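Local coordinates for biliverdin reductase (Synechocystis sp., PDB 5B3T), which probably reduces biliverdin, a product of heme breakdown, to bilirubin with NAD(P)H as the electron donor, at residues 67-72 with 76-81; 90-95 with 118-123; 140-145 with 278-283; 145-150 with 190-195. All coordinates share one frame; numbering follows the deposited sequence.

Interaction 1 of 4, residues 67-72 with 76-81; sequences QALIND and DLVLIA
In the Rossmann domain, the short helix 66-70 leads through a tight loop into strand 77-80, the middle strand of the five-stranded parallel sheet, and Leu69 and Ile70 of that helix lie over Val78 of the strand. No hydrogen bond passes between 67-72 and 76-81; the contact is two aliphatic side chains resting on one valine. Ile70 touches with its short branch: CG2 sits over the fork of Val78, 4.0 Å from CG1 and 4.1 Å from CG2, so neither methyl is favoured. The rest of Ile70 turns elsewhere. With CG1 lodged between the backbone N and the carbonyl carbon (chi1 61°), its CD1 end leads away from the strand toward helix 87-96, where Ala93 meets it. Leu69 adds a looser touch, CD2 standing 4.4 Å from Val78 CG2, and also packs on Val19 of the neighbouring strand 14-19. All three residues are buried, and the groups that touch are all aliphatic. Beyond the contact, Asp76, just ahead of strand 77-80, makes a salt bridge to Arg15 of strand 14-19. Near Asn71 the backbone bonds from its N to Gln67 O and Ala68 O are weak, and its amide folds back: ND2 donates to Gln67 O at 2.7 Å, with an N-H...O angle of 162° and the donor tilted 30° from the carbonyl plane.

Interaction 2 of 4, residues 90-95 with 118-123; sequences IAEAAL and QQLARE
Helices 87-96 and 111-124 run nearly parallel here, the short axes of 90-95 and 118-123 being 14° apart in direction and 10.0 Å apart at closest approach, with the CA atoms of Leu95 and Ala121 nearest at 6.2 Å. Leu95 and Leu120 fill the space between them, each pointing from its own helix toward the other. One branch of Leu120 does the touching: CD2 comes up against Leu95 CB at 3.6 Å and also lies 3.8 Å from the carbonyl oxygen Glu92 O, one helical turn earlier. That reach follows from CG being set opposite the backbone N (chi1 174°). The fork of Leu95 goes to the next residue instead, straddling the methyl of Ala121, with CD1 and CD2 each 3.9 Å from Ala121 CB. This is helix-to-helix packing on one face of the Rossmann sheet: both helices follow parallel strands, and right-handed crossovers of this kind set successive helices side by side. On the strand-facing flank, Ala91 and Ala94 rest on Ile80 and Val78. Glu92 contributes its aliphatic stem, which crosses Leu120 at about a right angle, CG standing 4.1 Å from CD2 of that leucine. The Glu92 chain runs on extended to a carboxylate that forms a long, weak ion pair with Lys116, while Lys124 donates its NZ to Leu95 O.

Interaction 3 of 4, residues 140-145 with 278-283; sequences HQAIRQ and ITVGSR. With PO4 (phosphate ion), chain C.
Ala142 is the point where helix 137-146 meets the chain leaving strand 274-278. Its methyl CB lies 3.9 Å from Ile278 CG2 and 4.1 Å from Val280 CG2, reaching the short branch of the isoleucine and one prong of the valine, and Thr279 O is 4.1 Å from the same Ala142 CB. Val280 offers CG2 because CG1 takes the place opposite the backbone N (chi1 179°). No hydrogen bond crosses between 140-145 and 278-283. Phe262 of strand 258-263 packs against both Ala142 and Ile278; strand 274-278, which leads into this segment, is an outermost strand of the mixed sheet of the C-terminal domain. Further along, the chain enters helix 283-300 with Ser282 as its N-cap, OG accepting from Gly285 N. A phosphate ion, probably from the crystallisation liquor, sits at this helix start. Its O3 is gripped twice by Arg283, by the backbone N at 2.9 Å and by NE at 2.8 Å, the latter nearly straight at 173°. NH2 reaches O4 at 2.9 Å with a more bent angle of 143°, the guanidinium turning its edge to the ion. Glu134 O holds NH1, Arg284 N also donates to the phosphate, and Tyr23 makes a cation-pi contact with Arg283 and bonds the ion through OH. Helix-start amides and a positive side chain together would favour an anion here, close to Tyr23, which binds NADP(+).

Interaction 4 of 4, residues 145-150 with 190-195; sequences QNLGKI and SRFTDL
Apolar contacts join 145-150 to 190-195, and Leu147 carries them all on the first side. Its CD1 methyl comes in between Phe192 and Leu195, 3.7 Å from Phe192 CD1 and the same 3.7 Å from Leu195 CD1. Toward the phenylalanine it meets the ring obliquely, at the CD1-CE1 side, with CE1 at 4.1 Å, and the two side chains cross at about a right angle. Leu195 lies more slanted against it; besides the methyl, its CD1 also approaches Leu147 CB at 4.2 Å. The Phe192 ring also meets those of His140 and Phe196, with planes inclined at about 40° and 45°.

No hydrogen bond crosses between the two segments; those within each shape the backbone that presents these groups. Ile150 N donates to Leu147 O, and Lys149 N to Asn146 O at 3.0 Å, turning the chain just beyond residue 146; a weak side-chain bond links Lys149 NZ to Asn146 OD1. Across from it, Phe192 stands at the N-cap of helix 193-196, and its carbonyl O accepts from Leu195 N at 2.7 Å. What results is plain packing within the C-terminal alpha/beta domain, away from the cofactor residues: the turn after helix 137-146, before strand 153-163, packs on the short helix 193-196 that precedes strand 199-210 and on Phe192 at the N-cap of that helix.

Overall arrangement
Following the chain from the N terminus, interaction 1 closes a very short loop, from helix 66-70 into strand 77-80, and interaction 2 then closes a longer one between helices 87-96 and 111-124. The two run in series and touch, Ile70 and Ile80 meeting helix 87-96, so that they form one packed side of the Rossmann domain, strand against helices. Interactions 3 and 4 belong to the C-terminal domain, about 31 to 35 Å away between centres. Both use helix 137-146 and share Gln145. The span from 145-150 to 190-195 lies within the much longer span from 140-145 to 278-283, tying that helix to helix 193-196 and to the chain after strand 274-278.

Interaction 1 of 4, residues 67-72 with 76-81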
loop_
_atom_site.group_PDB
_atom_site.type_symbol
_atom_site.label_atom_id
_atom_site.label_comp_id
_atom_site.label_asym_id
_atom_site.label_seq_id
_atom_site.Cartn_x
_atom_site.Cartn_y
_atom_site.Cartn_z
ATOM N N GLN A 67 -17.548 11.422 -4.425
ATOM C CA GLN A 67 -18.407 12.024 -3.408
ATOM C C GLN A 67 -19.824 11.470 -3.485
ATOM O O GLN A 67 -20.442 11.174 -2.456
ATOM C CB GLN A 67 -18.428 13.548 -3.562
ATOM C CG GLN A 67 -17.097 14.238 -3.308
ATOM C CD GLN A 67 -16.229 14.315 -4.547
ATOM O OE1 GLN A 67 -16.423 13.565 -5.504
ATOM N NE2 GLN A 67 -15.268 15.232 -4.537
ATOM N N ALA A 68 -20.354 11.321 -4.701
ATOM C CA ALA A 68 -21.679 10.732 -4.859
ATOM C C ALA A 68 -21.684 9.265 -4.447
ATOM O O ALA A 68 -22.658 8.784 -3.854
ATOM C CB ALA A 68 -22.157 10.885 -6.303
ATOM N N LEU A 69 -20.608 8.537 -4.756
ATOM C CA LEU A 69 -20.530 7.127 -4.388
ATOM C C LEU A 69 -20.614 6.945 -2.878
ATOM O O LEU A 69 -21.405 6.136 -2.383
ATOM C CB LEU A 69 -19.240 6.509 -4.933
ATOM C CG LEU A 69 -19.006 5.013 -4.688
ATOM C CD1 LEU A 69 -18.212 4.430 -5.834
ATOM C CD2 LEU A 69 -18.277 4.750 -3.372
ATOM N N ILE A 70 -19.794 7.685 -2.128
ATOM C CA ILE A 70 -19.719 7.467 -0.689
ATOM C C ILE A 70 -20.979 7.937 0.028
ATOM O O ILE A 70 -21.222 7.532 1.171
ATOM C CB ILE A 70 -18.466 8.148 -0.103
ATOM C CG1 ILE A 70 -18.509 9.660 -0.325
ATOM C CG2 ILE A 70 -17.198 7.549 -0.705
ATOM C CD1 ILE A 70 -18.763 10.453 0.942
ATOM N N ASN A 71 -21.795 8.775 -0.610
ATOM C CA ASN A 71 -23.048 9.230 -0.021
ATOM C C ASN A 71 -24.253 8.415 -0.478
ATOM O O ASN A 71 -25.379 8.722 -0.072
ATOM C CB ASN A 71 -23.278 10.713 -0.339
ATOM C CG ASN A 71 -22.406 11.633 0.496
ATOM O OD1 ASN A 71 -22.695 11.887 1.665
ATOM N ND2 ASN A 71 -21.338 12.144 -0.103
ATOM N N ASP A 72 -24.047 7.395 -1.303
ATOM C CA ASP A 72 -25.140 6.541 -1.764
ATOM C C ASP A 72 -25.716 5.764 -0.586
ATOM O O ASP A 72 -24.972 5.036 0.087
ATOM C CB ASP A 72 -24.631 5.586 -2.848
ATOM C CG ASP A 72 -25.742 4.770 -3.502
ATOM O OD1 ASP A 72 -26.849 4.654 -2.936
ATOM O OD2 ASP A 72 -25.498 4.232 -4.603
ATOM N N ASP A 76 -22.977 0.016 1.927
ATOM C CA ASP A 76 -22.555 -0.186 3.307
ATOM C C ASP A 76 -21.055 -0.018 3.502
ATOM O O ASP A 76 -20.625 0.415 4.577
ATOM C CB ASP A 76 -22.955 -1.585 3.793
ATOM C CG ASP A 76 -24.430 -1.869 3.610
ATOM O OD1 ASP A 76 -25.255 -1.012 3.990
ATOM O OD2 ASP A 76 -24.764 -2.951 3.086
ATOM N N LEU A 77 -20.257 -0.335 2.486
ATOM C CA LEU A 77 -18.811 -0.441 2.622
ATOM C C LEU A 77 -18.138 0.236 1.439
ATOM O O LEU A 77 -18.537 0.026 0.290
ATOM C CB LEU A 77 -18.395 -1.915 2.712
ATOM C CG LEU A 77 -16.933 -2.301 2.506
ATOM C CD1 LEU A 77 -16.064 -1.789 3.640
ATOM C CD2 LEU A 77 -16.813 -3.811 2.378
ATOM N N VAL A 78 -17.120 1.046 1.719
ATOM C CA VAL A 78 -16.370 1.760 0.692
ATOM C C VAL A 78 -14.956 1.199 0.649
ATOM O O VAL A 78 -14.241 1.212 1.661
ATOM C CB VAL A 78 -16.350 3.275 0.947
ATOM C CG1 VAL A 78 -15.456 3.964 -0.073
ATOM C CG2 VAL A 78 -17.760 3.841 0.893
ATOM N N LEU A 79 -14.555 0.713 -0.522
ATOM C CA LEU A 79 -13.198 0.249 -0.778
ATOM C C LEU A 79 -12.440 1.358 -1.500
ATOM O O LEU A 79 -12.865 1.808 -2.570
ATOM C CB LEU A 79 -13.221 -1.039 -1.605
ATOM C CG LEU A 79 -11.939 -1.834 -1.878
ATOM C CD1 LEU A 79 -11.155 -1.272 -3.061
ATOM C CD2 LEU A 79 -11.062 -1.900 -0.635
ATOM N N ILE A 80 -11.322 1.790 -0.920
ATOM C CA ILE A 80 -10.550 2.917 -1.432
ATOM C C ILE A 80 -9.203 2.397 -1.917
ATOM O O ILE A 80 -8.400 1.893 -1.123
ATOM C CB ILE A 80 -10.363 4.006 -0.365
ATOM C CG1 ILE A 80 -11.717 4.455 0.185
ATOM C CG2 ILE A 80 -9.611 5.196 -0.949
ATOM C CD1 ILE A 80 -11.606 5.443 1.327
ATOM N N ALA A 81 -8.951 2.533 -3.225
ATOM C CA ALA A 81 -7.685 2.123 -3.836
ATOM C C ALA A 81 -7.506 2.965 -5.102
ATOM O O ALA A 81 -7.711 2.501 -6.225
ATOM C CB ALA A 81 -7.653 0.628 -4.151
#

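Interaction 2 of 4, residues 90-95 with 118-123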
loop_
_atom_site.group_PDB
_atom_site.type_symbol
_atom_site.label_atom_id
_atom_site.label_comp_id
_atom_site.label_asym_id
_atom_site.label_seq_id
_atom_site.Cartn_x
_atom_site.Cartn_y
_atom_site.Cartn_z
ATOM N N ILE A 90 -11.062 10.850 1.183
ATOM C CA ILE A 90 -12.168 9.954 0.864
ATOM C C ILE A 90 -12.548 9.122 2.083
ATOM O O ILE A 90 -13.734 8.890 2.347
ATOM C CB ILE A 90 -11.810 9.066 -0.342
ATOM C CG1 ILE A 90 -11.545 9.924 -1.580
ATOM C CG2 ILE A 90 -12.933 8.087 -0.640
ATOM C CD1 ILE A 90 -11.175 9.118 -2.809
ATOM N N ALA A 91 -11.554 8.670 2.849
ATOM C CA ALA A 91 -11.842 7.883 4.045
ATOM C C ALA A 91 -12.626 8.695 5.070
ATOM O O ALA A 91 -13.582 8.190 5.668
ATOM C CB ALA A 91 -10.543 7.362 4.655
ATOM N N GLU A 92 -12.235 9.952 5.292
ATOM C CA GLU A 92 -12.966 10.786 6.242
ATOM C C GLU A 92 -14.394 11.030 5.775
ATOM O O GLU A 92 -15.336 10.962 6.574
ATOM C CB GLU A 92 -12.244 12.117 6.456
ATOM C CG GLU A 92 -13.016 13.070 7.358
ATOM C CD GLU A 92 -12.229 14.310 7.730
ATOM O OE1 GLU A 92 -11.418 14.778 6.904
ATOM O OE2 GLU A 92 -12.426 14.821 8.851
ATOM N N ALA A 93 -14.576 11.316 4.483
ATOM C CA ALA A 93 -15.919 11.556 3.966
ATOM C C ALA A 93 -16.781 10.306 4.074
ATOM O O ALA A 93 -17.959 10.385 4.442
ATOM C CB ALA A 93 -15.845 12.036 2.516
ATOM N N ALA A 94 -16.208 9.140 3.763
ATOM C CA ALA A 94 -16.966 7.895 3.839
ATOM C C ALA A 94 -17.364 7.573 5.274
ATOM O O ALA A 94 -18.489 7.126 5.525
ATOM C CB ALA A 94 -16.153 6.749 3.239
ATOM N N LEU A 95 -16.453 7.784 6.229
ATOM C CA LEU A 95 -16.788 7.545 7.630
ATOM C C LEU A 95 -17.864 8.509 8.110
ATOM O O LEU A 95 -18.777 8.117 8.845
ATOM C CB LEU A 95 -15.538 7.666 8.501
ATOM C CG LEU A 95 -14.499 6.551 8.374
ATOM C CD1 LEU A 95 -13.226 6.910 9.132
ATOM C CD2 LEU A 95 -15.075 5.236 8.873
ATOM N N GLN A 118 -8.786 7.227 12.641
ATOM C CA GLN A 118 -8.971 6.135 13.591
ATOM C C GLN A 118 -9.997 6.508 14.656
ATOM O O GLN A 118 -10.894 5.719 14.976
ATOM C CB GLN A 118 -7.628 5.781 14.229
ATOM C CG GLN A 118 -7.688 4.727 15.316
ATOM C CD GLN A 118 -6.376 4.612 16.067
ATOM O OE1 GLN A 118 -5.750 5.620 16.400
ATOM N NE2 GLN A 118 -5.948 3.384 16.331
ATOM N N GLN A 119 -9.879 7.715 15.213
ATOM C CA GLN A 119 -10.836 8.175 16.214
ATOM C C GLN A 119 -12.234 8.314 15.624
ATOM O O GLN A 119 -13.225 7.941 16.261
ATOM C CB GLN A 119 -10.366 9.504 16.806
ATOM C CG GLN A 119 -11.287 10.090 17.868
ATOM C CD GLN A 119 -11.541 9.139 19.019
ATOM O OE1 GLN A 119 -12.687 8.888 19.390
ATOM N NE2 GLN A 119 -10.469 8.606 19.592
ATOM N N LEU A 120 -12.331 8.846 14.402
ATOM C CA LEU A 120 -13.635 9.044 13.777
ATOM C C LEU A 120 -14.344 7.717 13.537
ATOM O O LEU A 120 -15.553 7.599 13.770
ATOM C CB LEU A 120 -13.474 9.814 12.466
ATOM C CG LEU A 120 -14.736 9.980 11.617
ATOM C CD1 LEU A 120 -15.789 10.788 12.363
ATOM C CD2 LEU A 120 -14.408 10.623 10.279
ATOM N N ALA A 121 -13.609 6.706 13.071
ATOM C CA ALA A 121 -14.215 5.399 12.849
ATOM C C ALA A 121 -14.706 4.791 14.157
ATOM O O ALA A 121 -15.778 4.174 14.198
ATOM C CB ALA A 121 -13.220 4.466 12.161
ATOM N N ARG A 122 -13.937 4.957 15.236
ATOM C CA ARG A 122 -14.392 4.506 16.548
ATOM C C ARG A 122 -15.665 5.235 16.958
ATOM O O ARG A 122 -16.644 4.611 17.381
ATOM C CB ARG A 122 -13.304 4.727 17.600
ATOM C CG ARG A 122 -12.054 3.874 17.453
ATOM C CD ARG A 122 -11.372 3.727 18.808
ATOM N NE ARG A 122 -9.923 3.576 18.713
ATOM C CZ ARG A 122 -9.060 4.569 18.908
ATOM N NH1 ARG A 122 -9.502 5.785 19.199
ATOM N NH2 ARG A 122 -7.756 4.349 18.811
ATOM N N GLU A 123 -15.665 6.566 16.836
ATOM C CA GLU A 123 -16.814 7.354 17.265
ATOM C C GLU A 123 -18.068 7.002 16.475
ATOM O O GLU A 123 -19.177 7.057 17.018
ATOM C CB GLU A 123 -16.500 8.846 17.141
ATOM C CG GLU A 123 -15.702 9.396 18.317
ATOM C CD GLU A 123 -15.073 10.748 18.032
ATOM O OE1 GLU A 123 -15.218 11.249 16.898
ATOM O OE2 GLU A 123 -14.433 11.311 18.946
#

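Interaction 3 of 4, residues 140-145 with 278-283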
loop_
_atom_site.group_PDB
_atom_site.type_symbol
_atom_site.label_atom_id
_atom_site.label_comp_id
_atom_site.label_asym_id
_atom_site.label_seq_id
_atom_site.Cartn_x
_atom_site.Cartn_y
_atom_site.Cartn_z
ATOM N N HIS A 140 6.305 -10.092 0.776
ATOM C CA HIS A 140 6.322 -9.751 2.197
ATOM C C HIS A 140 6.018 -10.964 3.066
ATOM O O HIS A 140 6.670 -11.178 4.095
ATOM C CB HIS A 140 5.327 -8.637 2.510
ATOM C CG HIS A 140 5.164 -8.390 3.978
ATOM N ND1 HIS A 140 6.084 -7.678 4.718
ATOM C CD2 HIS A 140 4.214 -8.800 4.852
ATOM C CE1 HIS A 140 5.695 -7.641 5.980
ATOM N NE2 HIS A 140 4.564 -8.313 6.088
ATOM N N GLN A 141 5.020 -11.761 2.682
ATOM C CA GLN A 141 4.705 -12.954 3.459
ATOM C C GLN A 141 5.828 -13.980 3.372
ATOM O O GLN A 141 6.114 -14.678 4.351
ATOM C CB GLN A 141 3.382 -13.557 2.989
ATOM C CG GLN A 141 2.167 -12.673 3.243
ATOM C CD GLN A 141 1.943 -12.360 4.718
ATOM O OE1 GLN A 141 2.468 -13.039 5.603
ATOM N NE2 GLN A 141 1.151 -11.328 4.986
ATOM N N ALA A 142 6.476 -14.083 2.209
ATOM C CA ALA A 142 7.618 -14.982 2.078
ATOM C C ALA A 142 8.768 -14.551 2.982
ATOM O O ALA A 142 9.449 -15.394 3.578
ATOM C CB ALA A 142 8.070 -15.047 0.619
ATOM N N ILE A 143 9.001 -13.241 3.095
ATOM C CA ILE A 143 10.026 -12.742 4.011
ATOM C C ILE A 143 9.661 -13.087 5.449
ATOM O O ILE A 143 10.491 -13.581 6.220
ATOM C CB ILE A 143 10.222 -11.225 3.831
ATOM C CG1 ILE A 143 10.754 -10.907 2.434
ATOM C CG2 ILE A 143 11.160 -10.678 4.896
ATOM C CD1 ILE A 143 11.057 -9.441 2.217
ATOM N N ARG A 144 8.408 -12.821 5.831
ATOM C CA ARG A 144 7.946 -13.149 7.177
ATOM C C ARG A 144 8.143 -14.627 7.486
ATOM O O ARG A 144 8.603 -14.987 8.576
ATOM C CB ARG A 144 6.473 -12.766 7.329
ATOM C CG ARG A 144 6.226 -11.461 8.065
ATOM C CD ARG A 144 5.965 -11.710 9.541
ATOM N NE ARG A 144 5.527 -10.501 10.229
ATOM C CZ ARG A 144 6.338 -9.677 10.886
ATOM N NH1 ARG A 144 7.639 -9.932 10.948
ATOM N NH2 ARG A 144 5.848 -8.599 11.481
ATOM N N GLN A 145 7.811 -15.499 6.532
ATOM C CA GLN A 145 7.898 -16.938 6.748
ATOM C C GLN A 145 9.330 -17.447 6.845
ATOM O O GLN A 145 9.527 -18.602 7.237
ATOM C CB GLN A 145 7.170 -17.677 5.624
ATOM C CG GLN A 145 5.658 -17.720 5.780
ATOM C CD GLN A 145 4.958 -18.167 4.512
ATOM O OE1 GLN A 145 5.514 -18.924 3.716
ATOM N NE2 GLN A 145 3.727 -17.706 4.321
ATOM N N ILE A 278 12.555 -20.092 -2.714
ATOM C CA ILE A 278 11.509 -19.683 -1.784
ATOM C C ILE A 278 10.202 -19.570 -2.554
ATOM O O ILE A 278 10.124 -18.851 -3.558
ATOM C CB ILE A 278 11.852 -18.357 -1.084
ATOM C CG1 ILE A 278 13.066 -18.538 -0.170
ATOM C CG2 ILE A 278 10.659 -17.850 -0.290
ATOM C CD1 ILE A 278 13.500 -17.267 0.525
ATOM N N THR A 279 9.180 -20.283 -2.086
ATOM C CA THR A 279 7.863 -20.215 -2.704
ATOM C C THR A 279 7.187 -18.898 -2.335
ATOM O O THR A 279 6.991 -18.602 -1.151
ATOM C CB THR A 279 7.009 -21.399 -2.258
ATOM O OG1 THR A 279 7.672 -22.625 -2.597
ATOM C CG2 THR A 279 5.648 -21.360 -2.938
ATOM N N VAL A 280 6.838 -18.106 -3.343
ATOM C CA VAL A 280 6.165 -16.827 -3.148
ATOM C C VAL A 280 4.723 -16.981 -3.608
ATOM O O VAL A 280 4.467 -17.280 -4.782
ATOM C CB VAL A 280 6.869 -15.691 -3.901
ATOM C CG1 VAL A 280 6.119 -14.384 -3.701
ATOM C CG2 VAL A 280 8.314 -15.565 -3.432
ATOM N N GLY A 281 3.782 -16.775 -2.685
ATOM C CA GLY A 281 2.377 -16.904 -3.002
ATOM C C GLY A 281 1.830 -15.709 -3.759
ATOM O O GLY A 281 2.463 -14.659 -3.876
ATOM N N SER A 282 0.615 -15.884 -4.274
ATOM C CA SER A 282 -0.022 -14.873 -5.101
ATOM C C SER A 282 -0.618 -13.758 -4.248
ATOM O O SER A 282 -1.079 -13.980 -3.123
ATOM C CB SER A 282 -1.122 -15.498 -5.960
ATOM O OG SER A 282 -2.217 -15.905 -5.158
ATOM N N ARG A 283 -0.599 -12.542 -4.799
ATOM C CA ARG A 283 -1.317 -11.439 -4.172
ATOM C C ARG A 283 -2.822 -11.657 -4.238
ATOM O O ARG A 283 -3.554 -11.201 -3.351
ATOM C CB ARG A 283 -0.945 -10.119 -4.844
ATOM C CG ARG A 283 0.497 -9.687 -4.626
ATOM C CD ARG A 283 0.841 -8.531 -5.543
ATOM N NE ARG A 283 0.678 -8.905 -6.943
ATOM C CZ ARG A 283 0.720 -8.048 -7.957
ATOM N NH1 ARG A 283 0.917 -6.757 -7.727
ATOM N NH2 ARG A 283 0.561 -8.481 -9.200
HETATM P P PO4 C . -0.517 -12.110 -8.525
HETATM O O1 PO4 C . 0.237 -13.036 -9.444
HETATM O O2 PO4 C . -1.728 -12.811 -7.958
HETATM O O3 PO4 C . 0.387 -11.694 -7.392
HETATM O O4 PO4 C . -0.963 -10.895 -9.302
#

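Interaction 4 of 4, residues 145-150 with 190-195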
loop_
_atom_site.group_PDB
_atom_site.type_symbol
_atom_site.label_atom_id
_atom_site.label_comp_id
_atom_site.label_asym_id
_atom_site.label_seq_id
_atom_site.Cartn_x
_atom_site.Cartn_y
_atom_site.Cartn_z
ATOM N N GLN A 145 7.811 -15.499 6.532
ATOM C CA GLN A 145 7.898 -16.938 6.748
ATOM C C GLN A 145 9.330 -17.447 6.845
ATOM O O GLN A 145 9.527 -18.602 7.237
ATOM C CB GLN A 145 7.170 -17.677 5.624
ATOM C CG GLN A 145 5.658 -17.720 5.780
ATOM C CD GLN A 145 4.958 -18.167 4.512
ATOM O OE1 GLN A 145 5.514 -18.924 3.716
ATOM N NE2 GLN A 145 3.727 -17.706 4.321
ATOM N N ASN A 146 10.329 -16.631 6.501
ATOM C CA ASN A 146 11.705 -17.101 6.448
ATOM C C ASN A 146 12.693 -16.245 7.229
ATOM O O ASN A 146 13.870 -16.614 7.307
ATOM C CB ASN A 146 12.175 -17.207 4.989
ATOM C CG ASN A 146 11.505 -18.346 4.242
ATOM O OD1 ASN A 146 11.889 -19.508 4.385
ATOM N ND2 ASN A 146 10.498 -18.019 3.442
ATOM N N LEU A 147 12.258 -15.121 7.808
ATOM C CA LEU A 147 13.166 -14.305 8.610
ATOM C C LEU A 147 13.713 -15.077 9.802
ATOM O O LEU A 147 14.866 -14.869 10.200
ATOM C CB LEU A 147 12.460 -13.035 9.083
ATOM C CG LEU A 147 12.655 -11.796 8.206
ATOM C CD1 LEU A 147 11.838 -10.628 8.731
ATOM C CD2 LEU A 147 14.127 -11.428 8.133
ATOM N N GLY A 148 12.912 -15.975 10.379
ATOM C CA GLY A 148 13.373 -16.763 11.508
ATOM C C GLY A 148 14.548 -17.664 11.193
ATOM O O GLY A 148 15.182 -18.187 12.116
ATOM N N LYS A 149 14.865 -17.849 9.912
ATOM C CA LYS A 149 15.933 -18.746 9.497
ATOM C C LYS A 149 17.306 -18.083 9.434
ATOM O O LYS A 149 18.313 -18.797 9.409
ATOM C CB LYS A 149 15.619 -19.350 8.122
ATOM C CG LYS A 149 14.390 -20.247 8.071
ATOM C CD LYS A 149 14.212 -20.822 6.670
ATOM C CE LYS A 149 13.118 -21.877 6.609
ATOM N NZ LYS A 149 11.810 -21.362 7.098
ATOM N N ILE A 150 17.383 -16.752 9.411
ATOM C CA ILE A 150 18.636 -16.068 9.105
ATOM C C ILE A 150 19.217 -15.346 10.315
ATOM O O ILE A 150 20.161 -14.564 10.165
ATOM C CB ILE A 150 18.471 -15.102 7.920
ATOM C CG1 ILE A 150 17.556 -13.933 8.289
ATOM C CG2 ILE A 150 17.921 -15.838 6.711
ATOM C CD1 ILE A 150 17.442 -12.891 7.192
ATOM N N SER A 190 8.702 -1.159 7.145
ATOM C CA SER A 190 8.317 -0.856 8.517
ATOM C C SER A 190 7.441 -1.924 9.155
ATOM O O SER A 190 7.074 -1.784 10.325
ATOM C CB SER A 190 7.582 0.486 8.573
ATOM O OG SER A 190 6.264 0.357 8.069
ATOM N N ARG A 191 7.093 -2.984 8.425
ATOM C CA ARG A 191 6.142 -3.976 8.909
ATOM C C ARG A 191 6.827 -5.224 9.454
ATOM O O ARG A 191 6.235 -6.309 9.458
ATOM C CB ARG A 191 5.148 -4.325 7.805
ATOM C CG ARG A 191 4.272 -3.138 7.443
ATOM C CD ARG A 191 3.478 -3.350 6.171
ATOM N NE ARG A 191 2.739 -2.141 5.812
ATOM C CZ ARG A 191 1.485 -1.896 6.179
ATOM N NH1 ARG A 191 0.824 -2.778 6.916
ATOM N NH2 ARG A 191 0.892 -0.769 5.809
ATOM N N PHE A 192 8.064 -5.081 9.930
ATOM C CA PHE A 192 8.756 -6.126 10.677
ATOM C C PHE A 192 9.158 -5.643 12.072
ATOM O O PHE A 192 10.113 -6.174 12.655
ATOM C CB PHE A 192 9.986 -6.614 9.901
ATOM C CG PHE A 192 9.706 -6.966 8.458
ATOM C CD1 PHE A 192 9.155 -8.191 8.113
ATOM C CD2 PHE A 192 9.997 -6.060 7.449
ATOM C CE1 PHE A 192 8.905 -8.504 6.785
ATOM C CE2 PHE A 192 9.746 -6.368 6.124
ATOM C CZ PHE A 192 9.201 -7.591 5.793
ATOM N N THR A 193 8.441 -4.654 12.594
ATOM C CA THR A 193 8.732 -4.112 13.915
ATOM C C THR A 193 8.806 -5.221 14.959
ATOM O O THR A 193 9.531 -5.110 15.947
ATOM C CB THR A 193 7.671 -3.082 14.348
ATOM O OG1 THR A 193 7.568 -2.052 13.357
ATOM C CG2 THR A 193 8.049 -2.459 15.684
ATOM N N ASP A 194 8.051 -6.291 14.732
ATOM C CA ASP A 194 8.030 -7.423 15.651
ATOM C C ASP A 194 9.425 -8.010 15.832
ATOM O O ASP A 194 9.749 -8.553 16.888
ATOM C CB ASP A 194 7.067 -8.501 15.151
ATOM C CG ASP A 194 7.205 -9.805 15.913
ATOM O OD1 ASP A 194 7.447 -9.757 17.137
ATOM O OD2 ASP A 194 7.071 -10.877 15.288
ATOM N N LEU A 195 10.249 -7.896 14.794
ATOM C CA LEU A 195 11.588 -8.406 14.835
ATOM C C LEU A 195 12.693 -7.373 14.806
ATOM O O LEU A 195 13.667 -7.516 15.453
ATOM C CB LEU A 195 11.790 -9.343 13.661
ATOM C CG LEU A 195 10.960 -10.631 13.600
ATOM C CD1 LEU A 195 10.566 -11.057 12.205
ATOM C CD2 LEU A 195 11.767 -11.715 14.304
#